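Local coordinates for GlcNAc Inducible Gene 2, GIG2 (Candida albicans, PDB 6AKZ), which is a GlcNAc-induced, iron-binding protein of the DUF1479 family and probably acts as an oxygenase, at residues Arg430-Asn442 and Lys449-Ser461. Numbering follows the deposited sequence.
Sequences RSMGLEEFEKPEN and KIRSIANQALKSS
With CG turned anti to its carbonyl carbon (chi1 -72°), Asn455 turns the edge of its amide to the backbone N and O of Phe437, while the chain of Arg451, extended from CG to NE, carries its guanidinium to the next carbonyl along. The result is a worked example of how side chains on a helix can read the main chain of an irregular segment. Asn455 OD1 accepts from Phe437 N at 2.8 Å, in the carbonyl plane and on a lone pair, and Asn455 ND2 returns a nearly straight bond to Phe437 O at 3.1 Å. One amide thus pairs both the N-H and the C=O of Phe437, a donor and an acceptor that set which end of the Asn455 amide is oxygen. One turn earlier, Arg451 NH1 donates to Glu438 O at 2.8 Å, with the carbonyl oxygen at the edge of the guanidinium, in its plane, and a salt bridge from its NE to Asp167 gives the same guanidinium a second partner.

Packing of carbon accompanies these bonds. The Phe437 ring, which also touches Thr170, meets Ala454 CB through CE2 at 3.7 Å, and its plane lies only 14° from that of the Asn455 amide. Farther along, Leu458 CD2 lies against the carbonyl oxygen of Gly433 at 3.5 Å, the carbonyl that also accepts from Arg389. Across the loop, Arg430 NE donates to Glu436 O, so neighbouring carbonyls of the 436-438 run are gripped from both segments.

Well away from the iron site, this is a helix-loop contact: the extended chain following the Schellman motif that ends helix 426-431 is held along helix 445-460 by asparagine and arginine side chains bonding to its backbone.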
ATOM      1  N   ARG A 430     -16.423  12.029   9.018  1.00 14.89           N
ATOM      2  CA  ARG A 430     -15.668  12.738   7.957  1.00 13.76           C
ATOM      3  C   ARG A 430     -14.798  11.746   7.219  1.00 14.24           C
ATOM      4  O   ARG A 430     -14.745  11.804   6.029  1.00 13.40           O
ATOM      5  CB  ARG A 430     -14.799  13.824   8.555  1.00 14.78           C
ATOM      6  CG  ARG A 430     -15.621  15.062   8.908  1.00 15.68           C
ATOM      7  CD  ARG A 430     -14.760  16.009   9.714  1.00 16.28           C
ATOM      8  NE  ARG A 430     -15.543  17.206  10.053  1.00 17.47           N
ATOM      9  CZ  ARG A 430     -15.495  17.883  11.208  1.00 20.27           C
ATOM     10  NH1 ARG A 430     -14.626  17.613  12.154  1.00 20.94           N
ATOM     11  NH2 ARG A 430     -16.269  18.966  11.344  1.00 22.72           N
ATOM     12  N   SER A 431     -14.201  10.801   7.941  1.00 13.97           N
ATOM     13  CA  SER A 431     -13.464   9.721   7.291  1.00 14.64           C
ATOM     14  C   SER A 431     -14.217   8.818   6.265  1.00 13.50           C
ATOM     15  O   SER A 431     -13.627   8.219   5.314  1.00 14.25           O
ATOM     16  CB  SER A 431     -12.697   8.904   8.362  1.00 12.89           C
ATOM     17  OG  SER A 431     -11.743   9.700   9.022  1.00 15.41           O
ATOM     18  N   MET A 432     -15.552   8.752   6.423  1.00 14.47           N
ATOM     19  CA  MET A 432     -16.453   7.957   5.688  1.00 15.38           C
ATOM     20  C   MET A 432     -17.156   8.756   4.646  1.00 16.90           C
ATOM     21  O   MET A 432     -17.989   8.230   3.976  1.00 16.34           O
ATOM     22  CB  MET A 432     -17.560   7.410   6.659  1.00 15.24           C
ATOM     23  CG  MET A 432     -17.102   6.400   7.679  1.00 17.15           C
ATOM     24  SD  MET A 432     -16.531   4.862   6.888  1.00 18.57           S
ATOM     25  CE  MET A 432     -17.922   4.242   5.996  1.00 18.38           C
ATOM     26  N   GLY A 433     -16.871  10.040   4.519  1.00 15.80           N
ATOM     27  CA  GLY A 433     -17.483  10.849   3.491  1.00 15.81           C
ATOM     28  C   GLY A 433     -18.888  11.305   3.882  1.00 15.94           C
ATOM     29  O   GLY A 433     -19.664  11.627   3.008  1.00 19.81           O
ATOM     30  N   LEU A 434     -19.221  11.304   5.174  1.00 17.57           N
ATOM     31  CA  LEU A 434     -20.608  11.517   5.620  1.00 18.66           C
ATOM     32  C   LEU A 434     -20.771  12.908   6.217  1.00 22.04           C
ATOM     33  O   LEU A 434     -21.879  13.251   6.627  1.00 23.34           O
ATOM     34  CB  LEU A 434     -20.989  10.442   6.646  1.00 17.58           C
ATOM     35  CG  LEU A 434     -20.998   8.990   6.113  1.00 18.81           C
ATOM     36  CD1 LEU A 434     -21.136   7.961   7.240  1.00 18.77           C
ATOM     37  CD2 LEU A 434     -22.083   8.771   5.077  1.00 19.62           C
ATOM     38  N   GLU A 435     -19.679  13.692   6.314  1.00 19.83           N
ATOM     39  CA  GLU A 435     -19.733  14.982   6.951  1.00 22.47           C
ATOM     40  C   GLU A 435     -18.660  15.837   6.307  1.00 22.86           C
ATOM     41  O   GLU A 435     -17.563  15.329   6.031  1.00 20.09           O
ATOM     42  CB  GLU A 435     -19.406  14.801   8.418  1.00 26.37           C
ATOM     43  CG  GLU A 435     -19.355  16.090   9.207  1.00 31.95           C
ATOM     44  CD  GLU A 435     -20.731  16.763   9.242  1.00 38.55           C
ATOM     45  OE1 GLU A 435     -21.687  16.121   9.744  1.00 40.19           O
ATOM     46  OE2 GLU A 435     -20.855  17.878   8.694  1.00 50.02           O
ATOM     47  N   GLU A 436     -18.950  17.130   6.110  1.00 21.21           N
ATOM     48  CA  GLU A 436     -17.985  18.013   5.496  1.00 23.82           C
ATOM     49  C   GLU A 436     -16.808  18.201   6.452  1.00 18.98           C
ATOM     50  O   GLU A 436     -16.920  18.104   7.700  1.00 17.11           O
ATOM     51  CB  GLU A 436     -18.602  19.404   5.186  1.00 28.30           C
ATOM     52  CG  GLU A 436     -19.768  19.352   4.214  1.00 36.89           C
ATOM     53  CD  GLU A 436     -21.162  19.206   4.886  1.00 46.97           C
ATOM     54  OE1 GLU A 436     -21.380  18.474   5.930  1.00 48.61           O
ATOM     55  OE2 GLU A 436     -22.080  19.851   4.344  1.00 57.02           O
ATOM     56  N   PHE A 437     -15.671  18.478   5.860  1.00 17.13           N
ATOM     57  CA  PHE A 437     -14.415  18.776   6.598  1.00 16.68           C
ATOM     58  C   PHE A 437     -14.402  20.172   7.146  1.00 19.34           C
ATOM     59  O   PHE A 437     -14.900  21.085   6.533  1.00 21.94           O
ATOM     60  CB  PHE A 437     -13.209  18.541   5.683  1.00 17.71           C
ATOM     61  CG  PHE A 437     -13.078  17.118   5.257  1.00 16.42           C
ATOM     62  CD1 PHE A 437     -12.531  16.194   6.144  1.00 17.28           C
ATOM     63  CD2 PHE A 437     -13.533  16.709   4.039  1.00 15.46           C
ATOM     64  CE1 PHE A 437     -12.489  14.861   5.801  1.00 17.03           C
ATOM     65  CE2 PHE A 437     -13.431  15.367   3.670  1.00 18.43           C
ATOM     66  CZ  PHE A 437     -12.882  14.448   4.576  1.00 15.84           C
ATOM     67  N   GLU A 438     -13.961  20.308   8.385  1.00 19.16           N
ATOM     68  CA  GLU A 438     -13.747  21.583   8.997  1.00 22.12           C
ATOM     69  C   GLU A 438     -12.466  22.194   8.415  1.00 21.08           C
ATOM     70  O   GLU A 438     -11.508  21.483   8.154  1.00 22.31           O
ATOM     71  CB  GLU A 438     -13.617  21.368  10.521  1.00 25.55           C
ATOM     72  CG  GLU A 438     -13.828  22.612  11.363  1.00 33.92           C
ATOM     73  CD  GLU A 438     -13.195  22.490  12.769  1.00 39.03           C
ATOM     74  OE1 GLU A 438     -13.246  21.389  13.345  1.00 43.34           O
ATOM     75  OE2 GLU A 438     -12.608  23.493  13.275  1.00 49.13           O
ATOM     76  N   LYS A 439     -12.448  23.500   8.168  1.00 19.65           N
ATOM     77  CA  LYS A 439     -11.226  24.187   7.773  1.00 21.34           C
ATOM     78  C   LYS A 439     -11.044  25.374   8.676  1.00 24.58           C
ATOM     79  O   LYS A 439     -11.699  26.368   8.409  1.00 24.65           O
ATOM     80  CB  LYS A 439     -11.293  24.727   6.400  1.00 24.44           C
ATOM     81  CG  LYS A 439     -11.583  23.617   5.472  1.00 26.80           C
ATOM     82  CD  LYS A 439     -11.377  24.267   4.175  1.00 34.11           C
ATOM     83  CE  LYS A 439     -12.149  23.643   3.112  1.00 37.43           C
ATOM     84  NZ  LYS A 439     -13.260  22.769   3.461  1.00 48.82           N
ATOM     85  N   PRO A 440     -10.229  25.235   9.725  1.00 24.99           N
ATOM     86  CA  PRO A 440      -9.999  26.227  10.767  1.00 29.50           C
ATOM     87  C   PRO A 440      -9.517  27.545  10.164  1.00 30.79           C
ATOM     88  O   PRO A 440      -8.859  27.531   9.098  1.00 27.02           O
ATOM     89  CB  PRO A 440      -8.879  25.590  11.596  1.00 27.18           C
ATOM     90  CG  PRO A 440      -9.005  24.146  11.415  1.00 26.42           C
ATOM     91  CD  PRO A 440      -9.536  23.959  10.029  1.00 25.23           C
ATOM     92  N   GLU A 441      -9.854  28.667  10.799  1.00 31.38           N
ATOM     93  CA  GLU A 441      -9.284  30.025  10.422  1.00 36.02           C
ATOM     94  C   GLU A 441      -7.833  29.972  10.028  1.00 32.57           C
ATOM     95  O   GLU A 441      -7.436  30.501   9.018  1.00 32.27           O
ATOM     96  CB  GLU A 441      -9.392  31.047  11.581  1.00 31.16           C
ATOM     97  N   ASN A 442      -7.058  29.292  10.852  1.00 36.65           N
ATOM     98  CA  ASN A 442      -5.610  29.224  10.733  1.00 40.09           C
ATOM     99  C   ASN A 442      -5.079  28.341   9.620  1.00 36.37           C
ATOM    100  O   ASN A 442      -3.897  28.342   9.377  1.00 35.96           O
ATOM    101  CB  ASN A 442      -4.988  28.716  12.075  1.00 46.50           C
ATOM    102  CG  ASN A 442      -5.570  27.358  12.534  1.00 54.64           C
ATOM    103  OD1 ASN A 442      -5.177  26.276  12.053  1.00 61.83           O
ATOM    104  ND2 ASN A 442      -6.527  27.414  13.472  1.00 60.96           N
ATOM    105  N   LYS A 449      -6.993  23.614   0.755  1.00 14.00           N
ATOM    106  CA  LYS A 449      -7.573  23.472  -0.542  1.00 14.28           C
ATOM    107  C   LYS A 449      -8.184  22.091  -0.751  1.00 15.52           C
ATOM    108  O   LYS A 449      -9.292  21.975  -1.301  1.00 13.48           O
ATOM    109  CB  LYS A 449      -6.560  23.763  -1.614  1.00 17.67           C
ATOM    110  CG  LYS A 449      -6.090  25.231  -1.624  1.00 19.04           C
ATOM    111  CD  LYS A 449      -4.874  25.327  -2.541  1.00 23.26           C
ATOM    112  CE  LYS A 449      -4.357  26.762  -2.571  1.00 25.55           C
ATOM    113  NZ  LYS A 449      -2.984  26.827  -3.079  1.00 26.63           N
ATOM    114  N   ILE A 450      -7.470  21.027  -0.334  1.00 13.79           N
ATOM    115  CA  ILE A 450      -8.053  19.664  -0.554  1.00 13.23           C
ATOM    116  C   ILE A 450      -9.335  19.472   0.250  1.00 13.54           C
ATOM    117  O   ILE A 450     -10.292  18.809  -0.208  1.00 14.09           O
ATOM    118  CB  ILE A 450      -6.994  18.553  -0.383  1.00 13.64           C
ATOM    119  CG1 ILE A 450      -7.496  17.239  -0.963  1.00 13.80           C
ATOM    120  CG2 ILE A 450      -6.613  18.429   1.135  1.00 13.98           C
ATOM    121  CD1 ILE A 450      -7.870  17.275  -2.435  1.00 14.49           C
ATOM    122  N   ARG A 451      -9.394  20.048   1.440  1.00 12.56           N
ATOM    123  CA  ARG A 451     -10.572  19.969   2.217  1.00 13.05           C
ATOM    124  C   ARG A 451     -11.720  20.660   1.510  1.00 13.17           C
ATOM    125  O   ARG A 451     -12.810  20.130   1.463  1.00 14.57           O
ATOM    126  CB  ARG A 451     -10.367  20.507   3.618  1.00 14.27           C
ATOM    127  CG  ARG A 451      -9.556  19.635   4.505  1.00 14.82           C
ATOM    128  CD  ARG A 451      -9.454  20.167   5.913  1.00 16.70           C
ATOM    129  NE  ARG A 451      -8.486  19.374   6.678  1.00 14.28           N
ATOM    130  CZ  ARG A 451      -8.352  19.346   7.984  1.00 17.52           C
ATOM    131  NH1 ARG A 451      -9.094  20.120   8.785  1.00 19.34           N
ATOM    132  NH2 ARG A 451      -7.408  18.535   8.509  1.00 19.57           N
ATOM    133  N   SER A 452     -11.479  21.829   0.949  1.00 12.31           N
ATOM    134  CA  SER A 452     -12.511  22.510   0.202  1.00 14.50           C
ATOM    135  C   SER A 452     -12.987  21.713  -1.005  1.00 13.55           C
ATOM    136  O   SER A 452     -14.215  21.623  -1.274  1.00 14.38           O
ATOM    137  CB  SER A 452     -12.052  23.908  -0.219  1.00 14.41           C
ATOM    138  OG  SER A 452     -13.072  24.507  -1.050  1.00 14.64           O
ATOM    139  N   ILE A 453     -12.040  21.160  -1.749  1.00 14.83           N
ATOM    140  CA  ILE A 453     -12.376  20.388  -2.954  1.00 15.40           C
ATOM    141  C   ILE A 453     -13.231  19.155  -2.555  1.00 17.36           C
ATOM    142  O   ILE A 453     -14.277  18.866  -3.196  1.00 16.34           O
ATOM    143  CB  ILE A 453     -11.114  20.001  -3.663  1.00 15.82           C
ATOM    144  CG1 ILE A 453     -10.471  21.259  -4.290  1.00 15.64           C
ATOM    145  CG2 ILE A 453     -11.377  18.892  -4.707  1.00 16.92           C
ATOM    146  CD1 ILE A 453      -9.006  21.063  -4.674  1.00 15.12           C
ATOM    147  N   ALA A 454     -12.855  18.478  -1.468  1.00 14.81           N
ATOM    148  CA  ALA A 454     -13.700  17.386  -0.981  1.00 16.16           C
ATOM    149  C   ALA A 454     -15.122  17.811  -0.619  1.00 16.26           C
ATOM    150  O   ALA A 454     -16.100  17.167  -1.020  1.00 14.65           O
ATOM    151  CB  ALA A 454     -13.084  16.675   0.210  1.00 17.22           C
ATOM    152  N   ASN A 455     -15.221  18.885   0.116  1.00 15.67           N
ATOM    153  CA  ASN A 455     -16.504  19.442   0.448  1.00 15.79           C
ATOM    154  C   ASN A 455     -17.348  19.792  -0.761  1.00 16.47           C
ATOM    155  O   ASN A 455     -18.563  19.480  -0.756  1.00 16.91           O
ATOM    156  CB  ASN A 455     -16.304  20.633   1.341  1.00 17.24           C
ATOM    157  CG  ASN A 455     -15.864  20.256   2.748  1.00 19.34           C
ATOM    158  OD1 ASN A 455     -15.813  19.081   3.169  1.00 18.21           O
ATOM    159  ND2 ASN A 455     -15.567  21.257   3.495  1.00 19.10           N
ATOM    160  N   GLN A 456     -16.750  20.374  -1.786  1.00 16.23           N
ATOM    161  CA  GLN A 456     -17.426  20.614  -3.038  1.00 17.62           C
ATOM    162  C   GLN A 456     -17.935  19.334  -3.729  1.00 18.71           C
ATOM    163  O   GLN A 456     -19.051  19.299  -4.253  1.00 17.87           O
ATOM    164  CB  GLN A 456     -16.541  21.359  -4.004  1.00 17.69           C
ATOM    165  CG  GLN A 456     -16.071  22.773  -3.623  1.00 17.35           C
ATOM    166  CD  GLN A 456     -14.917  23.221  -4.502  1.00 18.21           C
ATOM    167  OE1 GLN A 456     -14.974  23.091  -5.704  1.00 20.30           O
ATOM    168  NE2 GLN A 456     -13.808  23.685  -3.905  1.00 17.49           N
ATOM    169  N   ALA A 457     -17.080  18.312  -3.798  1.00 17.74           N
ATOM    170  CA  ALA A 457     -17.489  17.032  -4.250  1.00 18.78           C
ATOM    171  C   ALA A 457     -18.576  16.401  -3.406  1.00 20.17           C
ATOM    172  O   ALA A 457     -19.519  15.859  -3.968  1.00 21.88           O
ATOM    173  CB  ALA A 457     -16.299  16.109  -4.413  1.00 19.82           C
ATOM    174  N   LEU A 458     -18.533  16.527  -2.080  1.00 21.21           N
ATOM    175  CA  LEU A 458     -19.623  15.974  -1.315  1.00 21.74           C
ATOM    176  C   LEU A 458     -20.919  16.719  -1.634  1.00 24.88           C
ATOM    177  O   LEU A 458     -21.982  16.069  -1.697  1.00 22.82           O
ATOM    178  CB  LEU A 458     -19.334  16.029   0.137  1.00 22.95           C
ATOM    179  CG  LEU A 458     -18.125  15.228   0.640  1.00 23.22           C
ATOM    180  CD1 LEU A 458     -17.909  15.538   2.120  1.00 24.75           C
ATOM    181  CD2 LEU A 458     -18.387  13.739   0.467  1.00 27.48           C
ATOM    182  N   LYS A 459     -20.848  18.033  -1.865  1.00 21.12           N
ATOM    183  CA  LYS A 459     -22.076  18.816  -2.218  1.00 27.70           C
ATOM    184  C   LYS A 459     -22.645  18.462  -3.557  1.00 27.67           C
ATOM    185  O   LYS A 459     -23.875  18.290  -3.673  1.00 32.31           O
ATOM    186  CB  LYS A 459     -21.831  20.317  -2.216  1.00 28.19           C
ATOM    187  CG  LYS A 459     -22.090  20.981  -0.896  1.00 39.48           C
ATOM    188  CD  LYS A 459     -21.550  22.426  -0.911  1.00 44.69           C
ATOM    189  CE  LYS A 459     -20.988  22.867   0.446  1.00 51.07           C
ATOM    190  NZ  LYS A 459     -22.121  23.075   1.379  1.00 52.61           N
ATOM    191  N   SER A 460     -21.822  18.339  -4.575  1.00 29.92           N
ATOM    192  CA  SER A 460     -22.276  18.046  -5.932  1.00 33.35           C
ATOM    193  C   SER A 460     -22.430  16.574  -6.219  1.00 39.62           C
ATOM    194  O   SER A 460     -23.128  16.211  -7.152  1.00 39.93           O
ATOM    195  CB  SER A 460     -21.265  18.563  -6.938  1.00 39.48           C
ATOM    196  OG  SER A 460     -21.010  19.932  -6.688  1.00 42.24           O
ATOM    197  N   SER A 461     -21.720  15.724  -5.483  1.00 35.19           N
ATOM    198  CA  SER A 461     -21.814  14.288  -5.656  1.00 41.31           C
ATOM    199  C   SER A 461     -20.986  13.742  -6.839  1.00 38.78           C
ATOM    200  O   SER A 461     -21.093  12.563  -7.192  1.00 42.94           O
ATOM    201  CB  SER A 461     -23.303  13.850  -5.764  1.00 48.25           C
TER